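Local coordinates for adhesion G-protein coupled receptor G6 (Danio rerio, PDB 6V55) that probably acts as a cell-surface adhesion receptor linked to myelination, its glycosylated, calcium-binding extracellular region combining CUB, pentraxin-like, SEA and GPS-containing modules, at residues Val148-Ala153 / Thr162-Ser167; Gly247-Ala252 / Tyr271-Trp276. All blocks are in the same frame, centred on the assembly; numbering follows the deposited sequence.

Contact 1. Residues Val148-Ala153 / Thr162-Ser167; sequences VCFEIA and TIFTLS
Phe-150 and Phe-164 meet between the two sheets of the pentraxin-like, concanavalin-type beta sandwich, strand 145-154 contributing from one sheet and strand 161-167 from the other. Their side chains cross at about a right angle, and the ring planes stand at 76°. Phe-150 CE1 comes to the edge of the Phe-164 ring, near its plane, 3.6 Å from CE2, while the centroids stay 6.0 Å apart. The side chain of Phe-164 leaves the backbone towards strand 145-154, and its first torsion places CG between the backbone N and the carbonyl carbon (chi1 59°). Val-148 meets the ring from the opposite direction with both methyls: CG1 lies 3.7 Å from Phe-164 CZ, and CG2 lies 3.8 Å from Phe-164 CE2. At a classic beta bulge, Ile-163 and Phe-164 both stand opposite Phe-177 of the neighbouring strand 173-180, and both side chains start out towards strand 145-154. An alanine in place of Phe-164 is likely to open a gap at the two methyls of Val-148, leave Phe-150 CE1 without its nearest neighbour across the contact, and deprive Phe-273 of its edge-to-face partner. No hydrogen bond links the segments, so apolar packing alone joins them here. Ile-152 CD1 is a looser neighbour of Ile-163 CG2, which approaches the Phe-150 ring obliquely, 3.7 Å from both CE2 and CZ.

Contact 2. Residues Gly247-Ala252 / Tyr271-Trp276; sequences GLLQIA and YNFRLW
Leu-249 and Phe-273 approach from opposite directions across the interior of the pentraxin-like beta sandwich. Strand 248-251 pairs with strand 161-167 in one sheet and strand 268-276 belongs to the facing one; the short segments run nearly antiparallel, at 157°, with their axes 10.3 Å apart at the closest. That spacing is bridged by side chains, not by backbone hydrogen bonds. The tight part gathers round a single methyl. Leu-249 CD2 reaches the edge of the Phe-273 ring, near its plane, 3.7 Å from CE1, and also lies 3.9 Å from Leu-275 CD2. Phe-273 points across the interface, its CG anti to the backbone N (chi1 -169°), and Leu-275, two residues on and also facing inward, adopts the same kind of first torsion. Packing slackens towards Ile-251: its side chain leaves the strand at an angle to the facing sheet, and only its end comes near, with CD1 4.5 Å from Phe-273 CG. Gln-250 points away from the interior and is partly exposed, so the apolar seam has a solvent-facing back on this strand. On the back of strand 268-276, Arg-274 and Asn-272 are buried polar residues with partners. Arg-274 turns outward there, NH1 bonding to the carbonyl of Thr-289, while Asn-272 ND2 serves that of Cys-290. The arginine is also tied to its own strand: NE donates to Asn-272 O over 3.2 Å in a nearly straight bond (168°), with the acceptor in the guanidinium plane but the donor tilted above the plane of the carbonyl.

Overall arrangement
Contacts 1 and 2 are adjoining parts of one interior, their centres about 6 Å apart. Each spans the same two antiparallel sheets: strands 145-154 and 268-276 are neighbours in one, strands 161-167 and 248-251 in the other. Probable backbone hydrogen bonds join them within each sheet, Glu-151 N to Tyr-271 O at 2.7 Å and Leu-248 N to Ser-167 O at 2.8 Å. Both strands of contact 1 precede those of contact 2 in the sequence, so early and late strands of the pentraxin-like module share a core. Their centres lie 47 and 44 Å from the centre of the chain, placing this sandwich peripherally in an extended, multidomain extracellular region.

Contact 1. Residues Val148-Ala153 / Thr162-Ser167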
loop_
_atom_site.group_PDB
_atom_site.type_symbol
_atom_site.label_atom_id
_atom_site.label_comp_id
_atom_site.label_asym_id
_atom_site.label_seq_id
_atom_site.Cartn_x
_atom_site.Cartn_y
_atom_site.Cartn_z
ATOM N N VAL A 148 -16.992 -31.058 32.906
ATOM C CA VAL A 148 -17.461 -30.546 31.622
ATOM C C VAL A 148 -18.141 -29.204 31.874
ATOM O O VAL A 148 -18.946 -29.081 32.801
ATOM C CB VAL A 148 -18.380 -31.553 30.887
ATOM C CG1 VAL A 148 -19.437 -32.160 31.800
ATOM C CG2 VAL A 148 -19.052 -30.933 29.664
ATOM N N CYS A 149 -17.755 -28.177 31.102
ATOM C CA CYS A 149 -18.416 -26.877 31.138
ATOM C C CYS A 149 -18.812 -26.438 29.743
ATOM O O CYS A 149 -18.074 -26.641 28.775
ATOM C CB CYS A 149 -17.545 -25.768 31.717
ATOM S SG CYS A 149 -16.530 -26.246 33.090
ATOM N N PHE A 150 -19.952 -25.779 29.662
ATOM C CA PHE A 150 -20.399 -25.195 28.413
ATOM C C PHE A 150 -21.293 -24.021 28.765
ATOM O O PHE A 150 -21.607 -23.787 29.935
ATOM C CB PHE A 150 -21.115 -26.227 27.514
ATOM C CG PHE A 150 -22.114 -27.088 28.234
ATOM C CD1 PHE A 150 -21.741 -28.319 28.775
ATOM C CD2 PHE A 150 -23.435 -26.679 28.342
ATOM C CE1 PHE A 150 -22.661 -29.102 29.442
ATOM C CE2 PHE A 150 -24.363 -27.455 28.996
ATOM C CZ PHE A 150 -23.974 -28.671 29.554
ATOM N N GLU A 151 -21.667 -23.259 27.742
ATOM C CA GLU A 151 -22.694 -22.236 27.852
ATOM C C GLU A 151 -23.840 -22.680 26.953
ATOM O O GLU A 151 -23.611 -23.033 25.791
ATOM C CB GLU A 151 -22.152 -20.849 27.466
ATOM C CG GLU A 151 -20.860 -20.438 28.215
ATOM C CD GLU A 151 -20.746 -18.924 28.513
ATOM O OE1 GLU A 151 -19.670 -18.491 29.007
ATOM O OE2 GLU A 151 -21.721 -18.171 28.249
ATOM N N ILE A 152 -25.053 -22.725 27.502
ATOM C CA ILE A 152 -26.194 -23.308 26.806
ATOM C C ILE A 152 -27.292 -22.247 26.699
ATOM O O ILE A 152 -27.394 -21.360 27.559
ATOM C CB ILE A 152 -26.670 -24.605 27.521
ATOM C CG1 ILE A 152 -27.632 -25.442 26.659
ATOM C CG2 ILE A 152 -27.248 -24.334 28.893
ATOM C CD1 ILE A 152 -27.066 -25.796 25.299
ATOM N N ALA A 153 -28.050 -22.293 25.594
ATOM C CA ALA A 153 -29.194 -21.418 25.359
ATOM C C ALA A 153 -30.122 -22.044 24.319
ATOM O O ALA A 153 -29.673 -22.692 23.369
ATOM C CB ALA A 153 -28.786 -20.006 24.908
ATOM N N THR A 162 -31.490 -33.758 24.547
ATOM C CA THR A 162 -30.121 -34.119 24.918
ATOM C C THR A 162 -29.148 -32.968 24.672
ATOM O O THR A 162 -29.299 -32.211 23.715
ATOM C CB THR A 162 -29.637 -35.342 24.134
ATOM O OG1 THR A 162 -29.557 -35.018 22.740
ATOM C CG2 THR A 162 -30.580 -36.511 24.320
ATOM N N ILE A 163 -28.119 -32.857 25.523
ATOM C CA ILE A 163 -27.170 -31.752 25.462
ATOM C C ILE A 163 -25.775 -32.204 25.028
ATOM O O ILE A 163 -25.167 -31.570 24.152
ATOM C CB ILE A 163 -27.127 -30.972 26.802
ATOM C CG1 ILE A 163 -28.537 -30.445 27.101
ATOM C CG2 ILE A 163 -26.115 -29.813 26.779
ATOM C CD1 ILE A 163 -28.668 -29.625 28.355
ATOM N N PHE A 164 -25.244 -33.299 25.589
ATOM C CA PHE A 164 -24.126 -33.972 24.917
ATOM C C PHE A 164 -24.246 -35.479 25.091
ATOM O O PHE A 164 -24.961 -35.963 25.975
ATOM C CB PHE A 164 -22.730 -33.478 25.372
ATOM C CG PHE A 164 -22.435 -33.638 26.848
ATOM C CD1 PHE A 164 -21.799 -34.785 27.336
ATOM C CD2 PHE A 164 -22.710 -32.597 27.734
ATOM C CE1 PHE A 164 -21.508 -34.910 28.684
ATOM C CE2 PHE A 164 -22.392 -32.705 29.088
ATOM C CZ PHE A 164 -21.816 -33.866 29.567
ATOM N N THR A 165 -23.524 -36.219 24.242
ATOM C CA THR A 165 -23.556 -37.681 24.260
ATOM C C THR A 165 -22.176 -38.259 23.966
ATOM O O THR A 165 -21.597 -38.007 22.902
ATOM C CB THR A 165 -24.575 -38.226 23.255
ATOM O OG1 THR A 165 -25.876 -37.761 23.613
ATOM C CG2 THR A 165 -24.573 -39.756 23.254
ATOM N N LEU A 166 -21.669 -39.056 24.905
ATOM C CA LEU A 166 -20.466 -39.868 24.732
ATOM C C LEU A 166 -20.892 -41.327 24.559
ATOM O O LEU A 166 -21.391 -41.953 25.502
ATOM C CB LEU A 166 -19.541 -39.709 25.932
ATOM C CG LEU A 166 -18.299 -40.593 26.042
ATOM C CD1 LEU A 166 -17.445 -40.542 24.781
ATOM C CD2 LEU A 166 -17.504 -40.188 27.275
ATOM N N SER A 167 -20.727 -41.850 23.347
ATOM C CA SER A 167 -20.978 -43.249 23.039
ATOM C C SER A 167 -19.640 -43.956 22.883
ATOM O O SER A 167 -18.673 -43.369 22.399
ATOM C CB SER A 167 -21.794 -43.393 21.751
ATOM O OG SER A 167 -22.750 -42.349 21.618
#

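Contact 2. Residues Gly247-Ala252 / Tyr271-Trp276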
loop_
_atom_site.group_PDB
_atom_site.type_symbol
_atom_site.label_atom_id
_atom_site.label_comp_id
_atom_site.label_asym_id
_atom_site.label_seq_id
_atom_site.Cartn_x
_atom_site.Cartn_y
_atom_site.Cartn_z
ATOM N N GLY A 247 -14.015 -43.188 22.635
ATOM C CA GLY A 247 -15.411 -43.005 22.326
ATOM C C GLY A 247 -15.672 -41.796 21.435
ATOM O O GLY A 247 -14.770 -41.069 21.023
ATOM N N LEU A 248 -16.963 -41.589 21.156
ATOM C CA LEU A 248 -17.449 -40.515 20.298
ATOM C C LEU A 248 -18.228 -39.533 21.164
ATOM O O LEU A 248 -19.364 -39.819 21.573
ATOM C CB LEU A 248 -18.325 -41.082 19.183
ATOM C CG LEU A 248 -18.438 -40.299 17.875
ATOM C CD1 LEU A 248 -18.731 -41.270 16.743
ATOM C CD2 LEU A 248 -19.521 -39.226 17.921
ATOM N N LEU A 249 -17.636 -38.371 21.422
ATOM C CA LEU A 249 -18.328 -37.306 22.136
ATOM C C LEU A 249 -18.906 -36.351 21.105
ATOM O O LEU A 249 -18.196 -35.940 20.182
ATOM C CB LEU A 249 -17.387 -36.568 23.090
ATOM C CG LEU A 249 -17.957 -35.321 23.765
ATOM C CD1 LEU A 249 -19.182 -35.679 24.574
ATOM C CD2 LEU A 249 -16.917 -34.670 24.643
ATOM N N GLN A 250 -20.190 -36.004 21.262
ATOM C CA GLN A 250 -20.862 -35.138 20.303
ATOM C C GLN A 250 -21.812 -34.171 20.991
ATOM O O GLN A 250 -22.305 -34.423 22.095
ATOM C CB GLN A 250 -21.651 -35.935 19.269
ATOM C CG GLN A 250 -22.706 -36.818 19.846
ATOM C CD GLN A 250 -23.382 -37.622 18.783
ATOM O OE1 GLN A 250 -23.998 -37.066 17.865
ATOM N NE2 GLN A 250 -23.268 -38.944 18.883
ATOM N N ILE A 251 -22.057 -33.053 20.295
ATOM C CA ILE A 251 -23.055 -32.069 20.697
ATOM C C ILE A 251 -24.431 -32.684 20.497
ATOM O O ILE A 251 -24.662 -33.379 19.494
ATOM C CB ILE A 251 -22.861 -30.781 19.874
ATOM C CG1 ILE A 251 -21.406 -30.296 19.985
ATOM C CG2 ILE A 251 -23.871 -29.685 20.230
ATOM C CD1 ILE A 251 -21.106 -29.470 21.191
ATOM N N ALA A 252 -25.331 -32.455 21.471
ATOM C CA ALA A 252 -26.669 -33.036 21.604
ATOM C C ALA A 252 -26.586 -34.549 21.543
ATOM O O ALA A 252 -26.171 -35.183 22.514
ATOM C CB ALA A 252 -27.637 -32.499 20.547
ATOM N N TYR A 271 -21.961 -23.080 23.383
ATOM C CA TYR A 271 -20.761 -22.256 23.290
ATOM C C TYR A 271 -19.789 -22.717 24.360
ATOM O O TYR A 271 -20.215 -23.038 25.470
ATOM C CB TYR A 271 -21.092 -20.754 23.463
ATOM C CG TYR A 271 -19.896 -19.829 23.609
ATOM C CD1 TYR A 271 -19.645 -19.132 24.809
ATOM C CD2 TYR A 271 -19.025 -19.647 22.550
ATOM C CE1 TYR A 271 -18.525 -18.275 24.931
ATOM C CE2 TYR A 271 -17.920 -18.809 22.651
ATOM C CZ TYR A 271 -17.664 -18.123 23.840
ATOM O OH TYR A 271 -16.546 -17.294 23.933
ATOM N N ASN A 272 -18.497 -22.768 23.997
ATOM C CA ASN A 272 -17.361 -22.982 24.914
ATOM C C ASN A 272 -17.390 -24.351 25.618
ATOM O O ASN A 272 -17.107 -24.466 26.817
ATOM C CB ASN A 272 -17.219 -21.834 25.920
ATOM C CG ASN A 272 -15.773 -21.540 26.232
ATOM O OD1 ASN A 272 -14.874 -21.979 25.507
ATOM N ND2 ASN A 272 -15.532 -20.819 27.319
ATOM N N PHE A 273 -17.678 -25.405 24.844
ATOM C CA PHE A 273 -17.738 -26.763 25.383
ATOM C C PHE A 273 -16.323 -27.281 25.628
ATOM O O PHE A 273 -15.530 -27.422 24.689
ATOM C CB PHE A 273 -18.491 -27.693 24.428
ATOM C CG PHE A 273 -18.839 -29.045 25.024
ATOM C CD1 PHE A 273 -17.962 -30.133 24.915
ATOM C CD2 PHE A 273 -20.052 -29.235 25.648
ATOM C CE1 PHE A 273 -18.277 -31.361 25.456
ATOM C CE2 PHE A 273 -20.378 -30.473 26.185
ATOM C CZ PHE A 273 -19.487 -31.538 26.086
ATOM N N ARG A 274 -16.022 -27.593 26.887
ATOM C CA ARG A 274 -14.702 -28.054 27.291
ATOM C C ARG A 274 -14.837 -29.237 28.250
ATOM O O ARG A 274 -15.847 -29.387 28.939
ATOM C CB ARG A 274 -13.883 -26.921 27.948
ATOM C CG ARG A 274 -13.631 -25.663 27.097
ATOM C CD ARG A 274 -13.334 -24.440 27.967
ATOM N NE ARG A 274 -14.540 -23.842 28.543
ATOM C CZ ARG A 274 -14.541 -23.028 29.602
ATOM N NH1 ARG A 274 -13.391 -22.718 30.206
ATOM N NH2 ARG A 274 -15.695 -22.534 30.068
ATOM N N LEU A 275 -13.800 -30.083 28.280
ATOM C CA LEU A 275 -13.769 -31.310 29.075
ATOM C C LEU A 275 -12.391 -31.497 29.695
ATOM O O LEU A 275 -11.374 -31.225 29.054
ATOM C CB LEU A 275 -14.119 -32.532 28.215
ATOM C CG LEU A 275 -14.221 -33.928 28.834
ATOM C CD1 LEU A 275 -15.202 -33.944 29.995
ATOM C CD2 LEU A 275 -14.647 -34.893 27.756
ATOM N N TRP A 276 -12.364 -31.984 30.932
ATOM C CA TRP A 276 -11.133 -32.169 31.690
ATOM C C TRP A 276 -11.081 -33.564 32.303
ATOM O O TRP A 276 -12.103 -34.226 32.489
ATOM C CB TRP A 276 -11.008 -31.163 32.838
ATOM C CG TRP A 276 -10.653 -29.757 32.485
ATOM C CD1 TRP A 276 -9.408 -29.182 32.535
ATOM C CD2 TRP A 276 -11.559 -28.719 32.092
ATOM N NE1 TRP A 276 -9.484 -27.856 32.176
ATOM C CE2 TRP A 276 -10.793 -27.547 31.904
ATOM C CE3 TRP A 276 -12.946 -28.665 31.881
ATOM C CZ2 TRP A 276 -11.369 -26.339 31.509
ATOM C CZ3 TRP A 276 -13.524 -27.457 31.495
ATOM C CH2 TRP A 276 -12.736 -26.314 31.309
#